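Local coordinates for acyl-CoA N-acyltransferases (NAT) superfamily protein (Arabidopsis thaliana, PDB 6TH0), which probably transfers the acetyl group of acetyl-CoA to N-terminal methionines of transmembrane proteins and to lysine side chains of proteins, at residues I11-L16 and V39-D44; L73-E78 and K89-L94; F152-R157 and Y172-F177. All coordinates share one frame; numbering follows the deposited sequence.

The three contacts lie at different places in a GNAT acetyltransferase domain with acetyl-CoA bound. Interaction 1 packs the loop after the first strand on the end of helix 33-41, and the Ile11 side chain is about 13 Å from the cofactor. Interaction 3 is the hairpin at the other end of the strand order, across the centre of the chain from interaction 1 (centres 27 Å apart); there the Phe174 side chain comes within about 8 Å of acetyl-CoA. Interaction 2, away from the annotated sites, joins the end of strand 63-73 to the start of strand 93-102. Its centre is 17 Å from that of interaction 3, and the two touch where Glu78 packs against Arg156 and Leu173.

Interaction 1: residues I11-L16 and V39-D44; sequences INPSDL and VVNGGD
Asn12 O, the backbone oxygen, accepts a hydrogen bond from the backbone of Asp15, with Asp15 N 2.9 Å away. Across the contact Val40 lies against the same oxygen, Val40 CB being 3.7 Å from Asn12 O. Asp15 ties the same turn down a second time: its OD2 takes the N-H of Asn12 at 3.0 Å, almost straight at 172°, on the anti side of the carboxylate, and also forms a salt bridge with Arg9. An aspartate suits this place because one short acid serves both a backbone donor and a charge.

No hydrogen bond joins the two segments, so the contact depends on shape. Val40 is its hub. With CG1 anti to the carbonyl carbon (chi1 -56°), that methyl meets Ile11 CG2 at 4.0 Å and Leu16 CD1 at 4.1 Å, the leucine side chain crossing the valine at about a right angle. The other methyl, CG2, faces Pro13, 4.0 Å from its CA. Pro13, whose ring fixes phi near the helical value, sets CD 3.6 Å from Val40 O. Farther in, Ile11 CD1 reaches Val39 CG1 at 4.3 Å. Gly42 then leaves the helix with positive phi, which favours glycine.

Leu19 of helix 16-26 touches Ile11, Val39 and Val40 together, while Ile11 and Val39 also rest on Ser47 of strand 45-52, placing helix 33-41 beside the sheet and its neighbouring helix.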
loop_
_atom_site.group_PDB
_atom_site.type_symbol
_atom_site.label_atom_id
_atom_site.label_comp_id
_atom_site.label_asym_id
_atom_site.label_seq_id
_atom_site.Cartn_x
_atom_site.Cartn_y
_atom_site.Cartn_z
ATOM N N ILE A 11 -7.899 9.459 1.453
ATOM C CA ILE A 11 -8.825 9.307 0.339
ATOM C C ILE A 11 -10.257 9.417 0.850
ATOM O O ILE A 11 -10.596 8.912 1.933
ATOM C CB ILE A 11 -8.571 7.979 -0.387
ATOM C CG1 ILE A 11 -7.180 8.017 -1.014
ATOM C CG2 ILE A 11 -9.602 7.786 -1.510
ATOM C CD1 ILE A 11 -6.789 6.753 -1.741
ATOM N N ASN A 12 -11.100 10.116 0.106
ATOM C CA ASN A 12 -12.497 10.304 0.478
ATOM C C ASN A 12 -13.405 9.950 -0.688
ATOM O O ASN A 12 -12.940 9.707 -1.805
ATOM C CB ASN A 12 -12.758 11.743 0.954
ATOM C CG ASN A 12 -12.415 12.782 -0.089
ATOM O OD1 ASN A 12 -13.087 12.890 -1.115
ATOM N ND2 ASN A 12 -11.368 13.559 0.169
ATOM N N PRO A 13 -14.721 9.906 -0.456
ATOM C CA PRO A 13 -15.636 9.452 -1.518
ATOM C C PRO A 13 -15.553 10.251 -2.808
ATOM O O PRO A 13 -15.806 9.687 -3.879
ATOM C CB PRO A 13 -17.015 9.584 -0.864
ATOM C CG PRO A 13 -16.735 9.394 0.599
ATOM C CD PRO A 13 -15.402 10.045 0.840
ATOM N N SER A 14 -15.220 11.542 -2.755
ATOM C CA SER A 14 -15.144 12.300 -3.996
ATOM C C SER A 14 -14.010 11.832 -4.900
ATOM O O SER A 14 -14.001 12.190 -6.085
ATOM C CB SER A 14 -14.978 13.790 -3.699
ATOM O OG SER A 14 -13.673 14.059 -3.212
ATOM N N ASP A 15 -13.071 11.034 -4.378
ATOM C CA ASP A 15 -11.985 10.449 -5.162
ATOM C C ASP A 15 -12.400 9.191 -5.920
ATOM O O ASP A 15 -11.592 8.662 -6.691
ATOM C CB ASP A 15 -10.804 10.088 -4.249
ATOM C CG ASP A 15 -10.173 11.295 -3.584
ATOM O OD1 ASP A 15 -9.975 12.316 -4.267
ATOM O OD2 ASP A 15 -9.882 11.223 -2.363
ATOM N N LEU A 16 -13.639 8.716 -5.739
ATOM C CA LEU A 16 -14.009 7.381 -6.203
ATOM C C LEU A 16 -13.708 7.177 -7.689
ATOM O O LEU A 16 -13.025 6.220 -8.061
ATOM C CB LEU A 16 -15.484 7.115 -5.912
ATOM C CG LEU A 16 -15.950 5.742 -6.391
ATOM C CD1 LEU A 16 -15.223 4.647 -5.640
ATOM C CD2 LEU A 16 -17.451 5.594 -6.225
ATOM N N VAL A 39 -12.497 1.350 -0.004
ATOM C CA VAL A 39 -11.373 2.266 0.186
ATOM C C VAL A 39 -11.880 3.650 0.580
ATOM O O VAL A 39 -11.470 4.211 1.600
ATOM C CB VAL A 39 -10.511 2.334 -1.089
ATOM C CG1 VAL A 39 -9.488 3.456 -0.985
ATOM C CG2 VAL A 39 -9.804 1.008 -1.360
ATOM N N VAL A 40 -12.798 4.217 -0.215
ATOM C CA VAL A 40 -13.212 5.601 0.013
ATOM C C VAL A 40 -14.076 5.738 1.260
ATOM O O VAL A 40 -14.180 6.835 1.824
ATOM C CB VAL A 40 -13.951 6.145 -1.222
ATOM C CG1 VAL A 40 -13.056 5.997 -2.464
ATOM C CG2 VAL A 40 -15.312 5.442 -1.398
ATOM N N ASN A 41 -14.722 4.660 1.690
ATOM C CA ASN A 41 -15.519 4.651 2.912
ATOM C C ASN A 41 -14.697 4.336 4.156
ATOM O O ASN A 41 -15.195 4.519 5.273
ATOM C CB ASN A 41 -16.674 3.662 2.769
ATOM C CG ASN A 41 -17.691 4.124 1.745
ATOM O OD1 ASN A 41 -17.971 5.316 1.637
ATOM N ND2 ASN A 41 -18.237 3.187 0.976
ATOM N N GLY A 42 -13.455 3.891 3.985
ATOM C CA GLY A 42 -12.548 3.694 5.115
ATOM C C GLY A 42 -12.882 2.457 5.930
ATOM O O GLY A 42 -13.022 1.355 5.390
ATOM N N GLY A 43 -12.957 2.617 7.247
ATOM C CA GLY A 43 -13.132 1.472 8.116
ATOM C C GLY A 43 -11.903 0.591 8.229
ATOM O O GLY A 43 -10.935 0.953 8.909
ATOM N N ASP A 44 -11.929 -0.576 7.577
ATOM C CA ASP A 44 -10.806 -1.503 7.648
ATOM C C ASP A 44 -9.765 -1.278 6.565
ATOM O O ASP A 44 -8.738 -1.963 6.587
ATOM C CB ASP A 44 -11.267 -2.953 7.582
ATOM C CG ASP A 44 -11.982 -3.274 6.284
ATOM O OD1 ASP A 44 -12.298 -2.330 5.530
ATOM O OD2 ASP A 44 -12.241 -4.467 6.024
#

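Interaction 2: residues L73-E78 and K89-L94; sequences LAKESE and KGEGTL
Glu91 and Ala74, with Leu73 beside them, carry most of this contact. Glu91 leaves its backbone with CG anti to N (chi1 -162°) and extends its chain over the short 3-10 turn 74-76, crossing the side chain of Lys75. Its carboxylate is directed at the backbone N-H of Lys75, but the 2.6 Å from Lys75 N to Glu91 OE2 is doubtful in detail, because that oxygen sits too close to Lys75 CB in the model.

Ala74 is gripped more surely. Its N-H gives a 168° bond to Gly92 O at 2.9 Å, and its CB lies 3.3 Å from the same oxygen, so close that a small side chain suits the place. Gly92 has positive phi, and a CB there would strike the carbonyl oxygen of Glu91. Ala74 O accepts twice from Ser77, from OG at 2.7 Å and from N at 3.1 Å, which closes the turn; Leu94 CD1 packs 3.3 Å from that same Ser77 OG.

Leu73 pairs with Thr93 as an antiparallel non-hydrogen-bonded pair whose side chains diverge, only Leu73 CD2 and Thr93 CG2 drawing together, at 4.1 Å.

Lys75 NZ stays 6.5 Å from Glu91 OE1 and turns instead to a cation-pi contact with Tyr85. With these opposite charges not paired, the firm link between the segments is the neutral backbone bond from Ala74 to Gly92, backed by apolar packing; help to the carboxylate from the N-H of Lys75 is at most possible.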
loop_
_atom_site.group_PDB
_atom_site.type_symbol
_atom_site.label_atom_id
_atom_site.label_comp_id
_atom_site.label_asym_id
_atom_site.label_seq_id
_atom_site.Cartn_x
_atom_site.Cartn_y
_atom_site.Cartn_z
ATOM N N LEU A 73 -5.215 -8.895 11.679
ATOM C CA LEU A 73 -4.809 -9.465 12.954
ATOM C C LEU A 73 -3.517 -10.250 12.766
ATOM O O LEU A 73 -3.409 -11.083 11.862
ATOM C CB LEU A 73 -5.907 -10.365 13.521
ATOM C CG LEU A 73 -7.128 -9.646 14.097
ATOM C CD1 LEU A 73 -8.209 -10.642 14.461
ATOM C CD2 LEU A 73 -6.699 -8.880 15.349
ATOM N N ALA A 74 -2.526 -9.976 13.618
ATOM C CA ALA A 74 -1.205 -10.563 13.411
ATOM C C ALA A 74 -1.270 -12.083 13.281
ATOM O O ALA A 74 -0.609 -12.666 12.413
ATOM C CB ALA A 74 -0.262 -10.163 14.547
ATOM N N LYS A 75 -2.047 -12.744 14.146
ATOM C CA LYS A 75 -2.071 -14.203 14.127
ATOM C C LYS A 75 -2.839 -14.775 12.945
ATOM O O LYS A 75 -2.783 -15.990 12.728
ATOM C CB LYS A 75 -2.626 -14.759 15.437
ATOM C CG LYS A 75 -1.584 -14.780 16.546
ATOM C CD LYS A 75 -1.661 -16.047 17.391
ATOM C CE LYS A 75 -0.504 -16.140 18.383
ATOM N NZ LYS A 75 -0.731 -17.222 19.396
ATOM N N GLU A 76 -3.570 -13.951 12.203
ATOM C CA GLU A 76 -4.255 -14.390 10.996
ATOM C C GLU A 76 -3.476 -14.051 9.734
ATOM O O GLU A 76 -3.970 -14.297 8.622
ATOM C CB GLU A 76 -5.664 -13.782 10.941
ATOM C CG GLU A 76 -6.508 -14.130 12.160
ATOM C CD GLU A 76 -7.937 -13.626 12.064
ATOM O OE1 GLU A 76 -8.820 -14.228 12.714
ATOM O OE2 GLU A 76 -8.179 -12.636 11.338
ATOM N N SER A 77 -2.299 -13.438 9.877
ATOM C CA SER A 77 -1.506 -13.041 8.724
ATOM C C SER A 77 -0.591 -14.185 8.314
ATOM O O SER A 77 -0.263 -15.067 9.113
ATOM C CB SER A 77 -0.663 -11.802 9.038
ATOM O OG SER A 77 0.394 -12.152 9.921
ATOM N N GLU A 78 -0.143 -14.141 7.059
ATOM C CA GLU A 78 0.773 -15.171 6.596
ATOM C C GLU A 78 2.179 -15.036 7.166
ATOM O O GLU A 78 2.984 -15.953 6.977
ATOM C CB GLU A 78 0.851 -15.146 5.073
ATOM C CG GLU A 78 1.566 -13.933 4.538
ATOM C CD GLU A 78 1.327 -13.730 3.054
ATOM O OE1 GLU A 78 0.181 -13.397 2.677
ATOM O OE2 GLU A 78 2.290 -13.896 2.271
ATOM N N LYS A 89 1.583 -8.535 25.763
ATOM C CA LYS A 89 1.079 -7.443 24.936
ATOM C C LYS A 89 -0.220 -7.762 24.201
ATOM O O LYS A 89 -0.908 -6.831 23.747
ATOM C CB LYS A 89 2.147 -7.002 23.921
ATOM C CG LYS A 89 3.418 -6.435 24.572
ATOM C CD LYS A 89 4.330 -5.747 23.556
ATOM C CE LYS A 89 5.659 -5.310 24.175
ATOM N NZ LYS A 89 5.490 -4.478 25.408
ATOM N N GLY A 90 -0.571 -9.035 24.057
ATOM C CA GLY A 90 -1.706 -9.409 23.237
ATOM C C GLY A 90 -1.255 -9.769 21.833
ATOM O O GLY A 90 -0.066 -9.779 21.507
ATOM N N GLU A 91 -2.230 -10.049 20.973
ATOM C CA GLU A 91 -1.897 -10.559 19.646
ATOM C C GLU A 91 -1.310 -9.464 18.764
ATOM O O GLU A 91 -0.271 -9.663 18.110
ATOM C CB GLU A 91 -3.140 -11.163 19.000
ATOM C CG GLU A 91 -2.834 -12.083 17.848
ATOM C CD GLU A 91 -4.060 -12.389 17.020
ATOM O OE1 GLU A 91 -5.108 -12.774 17.603
ATOM O OE2 GLU A 91 -3.973 -12.229 15.783
ATOM N N GLY A 92 -1.959 -8.307 18.707
ATOM C CA GLY A 92 -1.473 -7.248 17.851
ATOM C C GLY A 92 -1.965 -7.353 16.415
ATOM O O GLY A 92 -2.634 -8.306 16.008
ATOM N N THR A 93 -1.668 -6.306 15.654
ATOM C CA THR A 93 -2.084 -6.178 14.268
ATOM C C THR A 93 -0.898 -5.885 13.362
ATOM O O THR A 93 0.223 -5.636 13.807
ATOM C CB THR A 93 -3.113 -5.061 14.103
ATOM O OG1 THR A 93 -2.583 -3.861 14.689
ATOM C CG2 THR A 93 -4.463 -5.446 14.764
ATOM N N LEU A 94 -1.202 -5.891 12.080
ATOM C CA LEU A 94 -0.273 -5.557 11.013
ATOM C C LEU A 94 -1.023 -4.694 10.016
ATOM O O LEU A 94 -2.247 -4.791 9.903
ATOM C CB LEU A 94 0.258 -6.809 10.324
ATOM C CG LEU A 94 1.181 -7.690 11.141
ATOM C CD1 LEU A 94 1.283 -9.065 10.519
ATOM C CD2 LEU A 94 2.548 -7.032 11.220
#

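Interaction 3: residues F152-R157 and Y172-F177; sequences FRCVRR and YLFVYF
Tyr176 sets its CB over the centre of the Phe152 ring, 3.6 Å from the centroid and 8° off the normal, a CH-pi contact made by the methylene while the tyrosine ring extends past it. Two residues on, Cys154 is small enough to lie over one face of Phe174, its SG 4.2 Å from that ring's centroid. With SG anti to the backbone N (chi1 -171°), the sulfur also meets Tyr172 obliquely, 3.8 Å from CG. On the other face of the sheet Val155 CG2 and Val175 CG2 touch at 3.6 Å.

Backbone bonds fix this register: Arg153 and Val175 exchange a pair, with Arg153 N 2.8 Å from Val175 O. Beyond it Leu173 O takes the N-H of Val155, yet Leu173 N gives to Arg156 O at 3.0 Å; the extra residue makes a beta bulge. The arginines anchor outward, Arg156 to Asp81 and Arg157 to Asp170.

An alanine in place of Phe152 would take away the ring face on which Tyr176 CB rests and probably open a gap there.

Strand 167-177 hydrogen-bonds onward to strand 129-137, strand 153-164 forms one edge of the sheet, and helices 111-123 and 141-149 pack on the Phe152 and Phe174 face.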
loop_
_atom_site.group_PDB
_atom_site.type_symbol
_atom_site.label_atom_id
_atom_site.label_comp_id
_atom_site.label_asym_id
_atom_site.label_seq_id
_atom_site.Cartn_x
_atom_site.Cartn_y
_atom_site.Cartn_z
ATOM N N PHE A 152 12.447 -2.150 3.929
ATOM C CA PHE A 152 11.665 -3.380 4.027
ATOM C C PHE A 152 12.557 -4.572 3.726
ATOM O O PHE A 152 13.454 -4.494 2.879
ATOM C CB PHE A 152 10.464 -3.380 3.063
ATOM C CG PHE A 152 9.307 -2.533 3.505
ATOM C CD1 PHE A 152 9.444 -1.161 3.633
ATOM C CD2 PHE A 152 8.048 -3.095 3.759
ATOM C CE1 PHE A 152 8.371 -0.380 4.005
ATOM C CE2 PHE A 152 6.984 -2.318 4.131
ATOM C CZ PHE A 152 7.136 -0.957 4.268
ATOM N N ARG A 153 12.317 -5.682 4.426
ATOM C CA ARG A 153 13.081 -6.907 4.206
ATOM C C ARG A 153 12.327 -7.774 3.202
ATOM O O ARG A 153 11.123 -7.995 3.351
ATOM C CB ARG A 153 13.268 -7.673 5.516
ATOM C CG ARG A 153 14.535 -7.357 6.239
ATOM C CD ARG A 153 14.530 -5.932 6.727
ATOM N NE ARG A 153 15.663 -5.711 7.624
ATOM C CZ ARG A 153 15.925 -4.562 8.238
ATOM N NH1 ARG A 153 15.139 -3.509 8.044
ATOM N NH2 ARG A 153 16.975 -4.472 9.046
ATOM N N CYS A 154 13.042 -8.284 2.197
ATOM C CA CYS A 154 12.486 -9.232 1.233
ATOM C C CYS A 154 12.581 -10.627 1.840
ATOM O O CYS A 154 13.687 -11.114 2.116
ATOM C CB CYS A 154 13.241 -9.162 -0.096
ATOM S SG CYS A 154 12.381 -10.142 -1.371
ATOM N N VAL A 155 11.429 -11.222 2.160
ATOM C CA VAL A 155 11.405 -12.453 2.941
ATOM C C VAL A 155 11.492 -13.710 2.080
ATOM O O VAL A 155 12.360 -14.561 2.303
ATOM C CB VAL A 155 10.137 -12.499 3.815
ATOM C CG1 VAL A 155 10.073 -13.806 4.596
ATOM C CG2 VAL A 155 10.085 -11.291 4.722
ATOM N N ARG A 156 10.586 -13.852 1.114
ATOM C CA ARG A 156 10.495 -15.100 0.362
ATOM C C ARG A 156 9.670 -14.871 -0.894
ATOM O O ARG A 156 8.941 -13.886 -1.017
ATOM C CB ARG A 156 9.884 -16.219 1.218
ATOM C CG ARG A 156 8.511 -15.888 1.817
ATOM C CD ARG A 156 8.300 -16.781 3.045
ATOM N NE ARG A 156 7.145 -16.355 3.818
ATOM C CZ ARG A 156 6.973 -16.626 5.110
ATOM N NH1 ARG A 156 7.893 -17.313 5.776
ATOM N NH2 ARG A 156 5.881 -16.203 5.737
ATOM N N ARG A 157 9.770 -15.825 -1.813
ATOM C CA ARG A 157 9.030 -15.802 -3.066
ATOM C C ARG A 157 7.804 -16.708 -2.981
ATOM O O ARG A 157 7.910 -17.859 -2.541
ATOM C CB ARG A 157 9.926 -16.259 -4.214
ATOM C CG ARG A 157 9.304 -16.115 -5.597
ATOM C CD ARG A 157 10.240 -16.665 -6.651
ATOM N NE ARG A 157 9.754 -16.365 -7.990
ATOM C CZ ARG A 157 10.214 -15.365 -8.734
ATOM N NH1 ARG A 157 9.718 -15.162 -9.939
ATOM N NH2 ARG A 157 11.172 -14.567 -8.272
ATOM N N TYR A 172 7.006 -11.326 -4.346
ATOM C CA TYR A 172 7.887 -11.302 -3.185
ATOM C C TYR A 172 7.128 -10.751 -1.989
ATOM O O TYR A 172 6.442 -9.731 -2.100
ATOM C CB TYR A 172 9.131 -10.441 -3.409
ATOM C CG TYR A 172 10.139 -11.014 -4.351
ATOM C CD1 TYR A 172 10.712 -12.252 -4.115
ATOM C CD2 TYR A 172 10.578 -10.286 -5.451
ATOM C CE1 TYR A 172 11.678 -12.770 -4.962
ATOM C CE2 TYR A 172 11.558 -10.790 -6.296
ATOM C CZ TYR A 172 12.081 -12.031 -6.059
ATOM O OH TYR A 172 13.024 -12.540 -6.905
ATOM N N LEU A 173 7.263 -11.423 -0.849
ATOM C CA LEU A 173 6.761 -10.899 0.418
ATOM C C LEU A 173 7.774 -9.914 1.001
ATOM O O LEU A 173 8.954 -10.243 1.112
ATOM C CB LEU A 173 6.543 -12.043 1.401
ATOM C CG LEU A 173 6.340 -11.635 2.870
ATOM C CD1 LEU A 173 5.007 -10.916 3.018
ATOM C CD2 LEU A 173 6.439 -12.835 3.824
ATOM N N PHE A 174 7.330 -8.696 1.336
ATOM C CA PHE A 174 8.194 -7.691 1.961
ATOM C C PHE A 174 7.609 -7.324 3.311
ATOM O O PHE A 174 6.402 -7.181 3.432
ATOM C CB PHE A 174 8.338 -6.400 1.134
ATOM C CG PHE A 174 9.409 -6.442 0.085
ATOM C CD1 PHE A 174 10.679 -5.964 0.358
ATOM C CD2 PHE A 174 9.127 -6.909 -1.195
ATOM C CE1 PHE A 174 11.675 -5.982 -0.635
ATOM C CE2 PHE A 174 10.096 -6.927 -2.170
ATOM C CZ PHE A 174 11.363 -6.461 -1.896
ATOM N N VAL A 175 8.459 -7.193 4.338
ATOM C CA VAL A 175 7.989 -6.868 5.682
ATOM C C VAL A 175 8.842 -5.752 6.266
ATOM O O VAL A 175 10.042 -5.653 5.984
ATOM C CB VAL A 175 7.989 -8.092 6.628
ATOM C CG1 VAL A 175 7.164 -9.220 6.043
ATOM C CG2 VAL A 175 9.410 -8.549 6.916
ATOM N N TYR A 176 8.198 -4.847 7.000
ATOM C CA TYR A 176 8.888 -3.885 7.855
ATOM C C TYR A 176 8.332 -4.022 9.269
ATOM O O TYR A 176 7.216 -3.567 9.548
ATOM C CB TYR A 176 8.712 -2.451 7.359
ATOM C CG TYR A 176 9.496 -1.445 8.170
ATOM C CD1 TYR A 176 10.849 -1.241 7.934
ATOM C CD2 TYR A 176 8.891 -0.708 9.165
ATOM C CE1 TYR A 176 11.576 -0.326 8.676
ATOM C CE2 TYR A 176 9.607 0.211 9.913
ATOM C CZ TYR A 176 10.944 0.398 9.663
ATOM O OH TYR A 176 11.653 1.310 10.413
ATOM N N PHE A 177 9.127 -4.585 10.175
ATOM C CA PHE A 177 8.704 -4.729 11.566
ATOM C C PHE A 177 9.164 -3.523 12.373
ATOM O O PHE A 177 10.314 -3.087 12.257
ATOM C CB PHE A 177 9.231 -6.022 12.191
ATOM C CG PHE A 177 8.518 -7.258 11.724
ATOM C CD1 PHE A 177 7.262 -7.578 12.247
ATOM C CD2 PHE A 177 9.102 -8.129 10.823
ATOM C CE1 PHE A 177 6.577 -8.714 11.835
ATOM C CE2 PHE A 177 8.416 -9.274 10.392
ATOM C CZ PHE A 177 7.145 -9.566 10.908
#